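Local coordinates for beta-lactamase OXA-2 (Salmonella typhimurium, PDB 1K38), which hydrolyses the beta-lactam ring of penicillins such as oxacillin, as a class D serine enzyme that confers antibiotic resistance, at residues K20-V25 with I145-Q150. Residues are numbered along the deposited sequence; the frame is centred on the assembly and turned at random.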
ATOM      1  N   LYS A  20       5.514  30.488  -4.481  1.00 19.50           N
ATOM      2  CA  LYS A  20       4.668  31.190  -3.531  1.00 19.68           C
ATOM      3  C   LYS A  20       3.547  30.229  -3.161  1.00 18.49           C
ATOM      4  O   LYS A  20       2.854  29.710  -4.031  1.00 16.45           O
ATOM      5  CB  LYS A  20       4.085  32.456  -4.161  1.00 21.41           C
ATOM      6  CG  LYS A  20       5.135  33.464  -4.612  1.00 25.70           C
ATOM      7  CD  LYS A  20       6.006  33.925  -3.450  1.00 28.40           C
ATOM      8  CE  LYS A  20       7.077  34.898  -3.914  1.00 31.31           C
ATOM      9  NZ  LYS A  20       7.956  35.326  -2.791  1.00 33.54           N
ATOM     10  N   GLY A  21       3.375  29.975  -1.872  1.00 17.55           N
ATOM     11  CA  GLY A  21       2.326  29.064  -1.470  1.00 16.92           C
ATOM     12  C   GLY A  21       2.226  28.867   0.024  1.00 16.79           C
ATOM     13  O   GLY A  21       2.685  29.694   0.813  1.00 16.19           O
ATOM     14  N   THR A  22       1.623  27.748   0.405  1.00 14.67           N
ATOM     15  CA  THR A  22       1.423  27.412   1.808  1.00 14.84           C
ATOM     16  C   THR A  22       1.614  25.917   2.017  1.00 13.67           C
ATOM     17  O   THR A  22       1.562  25.135   1.073  1.00 13.25           O
ATOM     18  CB  THR A  22      -0.015  27.773   2.258  1.00 13.79           C
ATOM     19  OG1 THR A  22      -0.167  27.523   3.663  1.00 15.16           O
ATOM     20  CG2 THR A  22      -1.045  26.933   1.493  1.00 14.40           C
ATOM     21  N   ILE A  23       1.879  25.532   3.256  1.00 14.01           N
ATOM     22  CA  ILE A  23       1.997  24.125   3.591  1.00 13.44           C
ATOM     23  C   ILE A  23       1.641  23.934   5.052  1.00 14.94           C
ATOM     24  O   ILE A  23       1.992  24.749   5.908  1.00 14.20           O
ATOM     25  CB  ILE A  23       3.415  23.536   3.329  1.00 15.07           C
ATOM     26  CG1 ILE A  23       3.379  22.018   3.547  1.00 15.36           C
ATOM     27  CG2 ILE A  23       4.452  24.174   4.255  1.00 13.97           C
ATOM     28  CD1 ILE A  23       4.678  21.307   3.208  1.00 16.04           C
ATOM     29  N   VAL A  24       0.890  22.874   5.312  1.00 13.24           N
ATOM     30  CA  VAL A  24       0.487  22.503   6.661  1.00 13.96           C
ATOM     31  C   VAL A  24       1.038  21.106   6.857  1.00 14.47           C
ATOM     32  O   VAL A  24       0.900  20.257   5.978  1.00 13.67           O
ATOM     33  CB  VAL A  24      -1.045  22.436   6.812  1.00 14.07           C
ATOM     34  CG1 VAL A  24      -1.410  21.985   8.228  1.00 15.54           C
ATOM     35  CG2 VAL A  24      -1.661  23.788   6.517  1.00 14.11           C
ATOM     36  N   VAL A  25       1.673  20.877   7.998  1.00 13.65           N
ATOM     37  CA  VAL A  25       2.228  19.572   8.314  1.00 14.48           C
ATOM     38  C   VAL A  25       1.732  19.168   9.697  1.00 16.54           C
ATOM     39  O   VAL A  25       1.906  19.908  10.667  1.00 17.99           O
ATOM     40  CB  VAL A  25       3.775  19.602   8.322  1.00 15.97           C
ATOM     41  CG1 VAL A  25       4.321  18.264   8.811  1.00 16.34           C
ATOM     42  CG2 VAL A  25       4.300  19.907   6.924  1.00 17.55           C
ATOM     43  N   ILE A 145     -11.600  23.943  -1.298  1.00 15.33           N
ATOM     44  CA  ILE A 145     -11.183  23.450   0.012  1.00 15.05           C
ATOM     45  C   ILE A 145      -9.805  24.016   0.372  1.00 14.68           C
ATOM     46  O   ILE A 145      -8.988  24.275  -0.510  1.00 14.25           O
ATOM     47  CB  ILE A 145     -11.143  21.895  -0.008  1.00 14.98           C
ATOM     48  CG1 ILE A 145     -10.832  21.346   1.384  1.00 15.20           C
ATOM     49  CG2 ILE A 145     -10.121  21.419  -1.038  1.00 16.99           C
ATOM     50  CD1 ILE A 145     -11.005  19.829   1.497  1.00 16.46           C
ATOM     51  N   SER A 146      -9.548  24.220   1.664  1.00 13.98           N
ATOM     52  CA  SER A 146      -8.261  24.766   2.099  1.00 14.36           C
ATOM     53  C   SER A 146      -7.249  23.685   2.456  1.00 15.00           C
ATOM     54  O   SER A 146      -7.598  22.511   2.610  1.00 14.63           O
ATOM     55  CB  SER A 146      -8.446  25.662   3.320  1.00 14.31           C
ATOM     56  OG  SER A 146      -8.688  24.883   4.481  1.00 14.87           O
ATOM     57  N   ALA A 147      -5.993  24.093   2.604  1.00 12.41           N
ATOM     58  CA  ALA A 147      -4.943  23.149   2.962  1.00 12.38           C
ATOM     59  C   ALA A 147      -5.232  22.545   4.333  1.00 12.88           C
ATOM     60  O   ALA A 147      -5.009  21.355   4.545  1.00 12.99           O
ATOM     61  CB  ALA A 147      -3.582  23.843   2.964  1.00 13.12           C
ATOM     62  N   GLN A 148      -5.734  23.355   5.262  1.00 14.11           N
ATOM     63  CA  GLN A 148      -6.038  22.836   6.586  1.00 14.34           C
ATOM     64  C   GLN A 148      -7.193  21.846   6.527  1.00 14.68           C
ATOM     65  O   GLN A 148      -7.199  20.848   7.251  1.00 15.83           O
ATOM     66  CB  GLN A 148      -6.340  23.979   7.564  1.00 17.10           C
ATOM     67  CG  GLN A 148      -5.070  24.686   8.032  1.00 19.81           C
ATOM     68  CD  GLN A 148      -5.264  25.484   9.309  1.00 23.98           C
ATOM     69  OE1 GLN A 148      -5.988  25.062  10.215  1.00 25.76           O
ATOM     70  NE2 GLN A 148      -4.600  26.631   9.398  1.00 23.44           N
ATOM     71  N   GLU A 149      -8.159  22.110   5.653  1.00 15.13           N
ATOM     72  CA  GLU A 149      -9.295  21.210   5.501  1.00 14.96           C
ATOM     73  C   GLU A 149      -8.861  19.892   4.849  1.00 15.52           C
ATOM     74  O   GLU A 149      -9.423  18.834   5.140  1.00 15.58           O
ATOM     75  CB  GLU A 149     -10.397  21.889   4.687  1.00 15.93           C
ATOM     76  CG  GLU A 149     -11.042  23.049   5.428  1.00 16.99           C
ATOM     77  CD  GLU A 149     -12.139  23.720   4.635  1.00 17.47           C
ATOM     78  OE1 GLU A 149     -11.911  24.026   3.449  1.00 16.81           O
ATOM     79  OE2 GLU A 149     -13.227  23.953   5.204  1.00 22.00           O
ATOM     80  N   GLN A 150      -7.860  19.953   3.974  1.00 14.90           N
ATOM     81  CA  GLN A 150      -7.356  18.735   3.338  1.00 13.26           C
ATOM     82  C   GLN A 150      -6.731  17.854   4.417  1.00 13.14           C
ATOM     83  O   GLN A 150      -6.900  16.635   4.408  1.00 13.76           O
ATOM     84  CB  GLN A 150      -6.298  19.065   2.277  1.00 13.84           C
ATOM     85  CG  GLN A 150      -6.850  19.757   1.031  1.00 14.76           C
ATOM     86  CD  GLN A 150      -7.016  18.820  -0.157  1.00 14.77           C
ATOM     87  OE1 GLN A 150      -7.239  17.617   0.007  1.00 16.21           O
ATOM     88  NE2 GLN A 150      -6.914  19.374  -1.366  1.00 13.79           N
TER
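Val24, on strand 21-27 of the central sheet, meets the first turn of helix 147-158 through a single methyl, CG2, in the alpha/beta fold that class D enzymes share with penicillin-binding transpeptidases. Val24 CG2 lies 3.8 Å from Gln148 CG and 4.0 Å from Ala147 CB. It gets there because CG1 takes the place opposite the backbone N (chi1 178°), which leaves CG2 anti to the carbonyl carbon and directed at the helix. The Gln148 chain passes Val24 at roughly a right angle, touching with its CG while its amide NE2 is hydrogen-bonded to Ser43 OG of helix 40-43. Two residues back, Thr22 faces the same way, its CG2 a looser 4.3 Å from Ala147 CB; its hydroxyl is hydrogen-bonded chiefly to the carbonyl oxygen of Phe38, with that of Asp39 sharing the one proton. Ala147 also rests on Ala213 of the neighbouring strand 208-217, so its small side chain sits against two strands. Behind this apolar seam, Ser146 and Glu149 form a capping box that fixes the helix start: Glu149 N donates to Ser146 OG at 3.1 Å, and Ser146 N reaches the anti lone pair of Glu149 OE1 at 3.0 Å, while OE2 of that carboxylate pairs with Arg46 NH2.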